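Local coordinates for N-acetyltransferase (Trypanosoma brucei, PDB 3I3G), which probably transfers the acetyl group of acetyl-CoA to D-glucosamine 6-phosphate, giving N-acetyl-D-glucosamine 6-phosphate on the route to UDP-N-acetylglucosamine, at residues Val68-His71 with Arg76-Gly79. Residues are numbered along the deposited sequence; the frame is centred on the assembly and turned at random.
Sequences VFCH and RIVG. Unlike the reference sequence in segment 76-79: Arg76 (reference Gly).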
ATOM      1  N   VAL A  68       0.379 -18.010   3.547  1.00 14.62           N
ATOM      2  CA  VAL A  68       1.637 -18.728   3.395  1.00 14.65           C
ATOM      3  C   VAL A  68       1.418 -20.160   2.927  1.00 14.73           C
ATOM      4  O   VAL A  68       0.373 -20.760   3.182  1.00 14.68           O
ATOM      5  CB  VAL A  68       2.423 -18.775   4.721  1.00 14.64           C
ATOM      6  CG1 VAL A  68       2.782 -17.372   5.180  1.00 14.53           C
ATOM      7  CG2 VAL A  68       1.617 -19.504   5.787  1.00 14.53           C
ATOM      8  N   PHE A  69       2.413 -20.697   2.232  1.00 14.84           N
ATOM      9  CA  PHE A  69       2.461 -22.123   1.959  1.00 15.05           C
ATOM     10  C   PHE A  69       3.340 -22.779   3.009  1.00 15.25           C
ATOM     11  O   PHE A  69       4.461 -22.331   3.260  1.00 15.12           O
ATOM     12  CB  PHE A  69       3.002 -22.403   0.558  1.00 15.02           C
ATOM     13  CG  PHE A  69       1.936 -22.504  -0.492  1.00 15.00           C
ATOM     14  CD1 PHE A  69       1.090 -23.601  -0.530  1.00 14.91           C
ATOM     15  CD2 PHE A  69       1.779 -21.509  -1.440  1.00 14.90           C
ATOM     16  CE1 PHE A  69       0.106 -23.701  -1.494  1.00 15.00           C
ATOM     17  CE2 PHE A  69       0.798 -21.604  -2.407  1.00 14.67           C
ATOM     18  CZ  PHE A  69      -0.041 -22.701  -2.433  1.00 14.99           C
ATOM     19  N   CYS A  70       2.825 -23.835   3.627  1.00 15.55           N
ATOM     20  CA  CYS A  70       3.548 -24.521   4.687  1.00 16.02           C
ATOM     21  C   CYS A  70       3.707 -26.003   4.378  1.00 16.20           C
ATOM     22  O   CYS A  70       2.750 -26.675   3.990  1.00 16.29           O
ATOM     23  CB  CYS A  70       2.824 -24.339   6.025  1.00 16.00           C
ATOM     24  SG  CYS A  70       3.496 -25.307   7.404  1.00 16.79           S
ATOM     25  N   HIS A  71       4.926 -26.505   4.537  1.00 16.47           N
ATOM     26  CA  HIS A  71       5.164 -27.937   4.491  1.00 16.82           C
ATOM     27  C   HIS A  71       4.698 -28.522   5.820  1.00 17.10           C
ATOM     28  O   HIS A  71       5.437 -28.523   6.804  1.00 17.13           O
ATOM     29  CB  HIS A  71       6.646 -28.229   4.259  1.00 16.74           C
ATOM     30  CG  HIS A  71       6.959 -29.685   4.110  1.00 16.79           C
ATOM     31  ND1 HIS A  71       7.635 -30.404   5.072  1.00 16.86           N
ATOM     32  CD2 HIS A  71       6.678 -30.559   3.115  1.00 16.77           C
ATOM     33  CE1 HIS A  71       7.763 -31.657   4.673  1.00 16.92           C
ATOM     34  NE2 HIS A  71       7.190 -31.777   3.489  1.00 16.75           N
ATOM     35  N   ARG A  76       7.674 -25.967   7.852  1.00 15.35           N
ATOM     36  CA  ARG A  76       8.547 -25.010   7.181  1.00 15.01           C
ATOM     37  C   ARG A  76       7.759 -24.134   6.210  1.00 14.69           C
ATOM     38  O   ARG A  76       6.979 -24.634   5.399  1.00 14.57           O
ATOM     39  CB  ARG A  76       9.696 -25.716   6.456  1.00 15.05           C
ATOM     40  CG  ARG A  76      10.884 -24.804   6.177  1.00 15.22           C
ATOM     41  CD  ARG A  76      12.064 -25.565   5.594  1.00 15.56           C
ATOM     42  NE  ARG A  76      11.858 -25.903   4.191  1.00 15.87           N
ATOM     43  CZ  ARG A  76      12.196 -25.113   3.178  1.00 16.11           C
ATOM     44  NH1 ARG A  76      12.756 -23.934   3.412  1.00 16.53           N
ATOM     45  NH2 ARG A  76      11.973 -25.500   1.930  1.00 16.63           N
ATOM     46  N   ILE A  77       7.962 -22.826   6.308  1.00 14.36           N
ATOM     47  CA  ILE A  77       7.273 -21.871   5.450  1.00 14.01           C
ATOM     48  C   ILE A  77       8.049 -21.678   4.152  1.00 13.86           C
ATOM     49  O   ILE A  77       9.190 -21.214   4.168  1.00 13.84           O
ATOM     50  CB  ILE A  77       7.101 -20.510   6.151  1.00 14.03           C
ATOM     51  CG1 ILE A  77       6.403 -20.692   7.501  1.00 14.00           C
ATOM     52  CG2 ILE A  77       6.321 -19.548   5.266  1.00 13.99           C
ATOM     53  CD1 ILE A  77       4.969 -21.181   7.394  1.00 14.07           C
ATOM     54  N   VAL A  78       7.424 -22.027   3.032  1.00 13.58           N
ATOM     55  CA  VAL A  78       8.110 -22.021   1.743  1.00 13.39           C
ATOM     56  C   VAL A  78       7.495 -21.048   0.740  1.00 13.24           C
ATOM     57  O   VAL A  78       7.940 -20.963  -0.404  1.00 13.15           O
ATOM     58  CB  VAL A  78       8.135 -23.429   1.120  1.00 13.36           C
ATOM     59  CG1 VAL A  78       8.888 -24.393   2.024  1.00 13.57           C
ATOM     60  CG2 VAL A  78       6.718 -23.921   0.868  1.00 13.44           C
ATOM     61  N   GLY A  79       6.473 -20.316   1.173  1.00 13.07           N
ATOM     62  CA  GLY A  79       5.827 -19.331   0.313  1.00 12.99           C
ATOM     63  C   GLY A  79       5.014 -18.331   1.108  1.00 12.88           C
ATOM     64  O   GLY A  79       4.389 -18.683   2.108  1.00 12.86           O
TER
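Phe69 is bonded through both its backbone N and its O to the antiparallel strand 76-79: Phe69 N donates to Gly79 O (2.8 Å), Phe69 O accepts from Val78 N (3.0 Å), and beyond them His71 N reaches Arg76 O (2.9 Å). Val78 and Gly79 together face Phe69, a classic beta bulge that shifts the register by one before Cys70 pairs with Ile77, and the short axes run at 136°. Phe69 N lies well above the carbonyl plane of Gly79, whereas the bond from Val78 N is straighter, 165° at the hydrogen. On the face carrying Cys70, the Ile77 chain bridges two neighbours: its CG2 lies 4.0 Å from Val68 CB, and its CD1 touches both Val68 CG2 and Cys70 CB (4.1 Å each). CG1 lies beside the backbone N of Ile77 (chi1 -54°), and the further turn about CG1 brings CD1 against both residues; His34 and Leu37 of helix 31-38 also pack on Ile77. Val78 turns CG2 to Phe69 CB (4.0 Å), while its CG1 sits 3.3 Å over one face of the Arg76 guanidinium, toward the rim; that group forms a salt bridge with Asp105. The Phe69 side chain extends from the hairpin to pack on Leu113, Ala116 and Leu117 of helix 113-127. The arrangement is a beta hairpin with a classic bulge, formed by the adjacent strands 65-71 and 76-86 in the mixed sheet of the GNAT acetyltransferase fold.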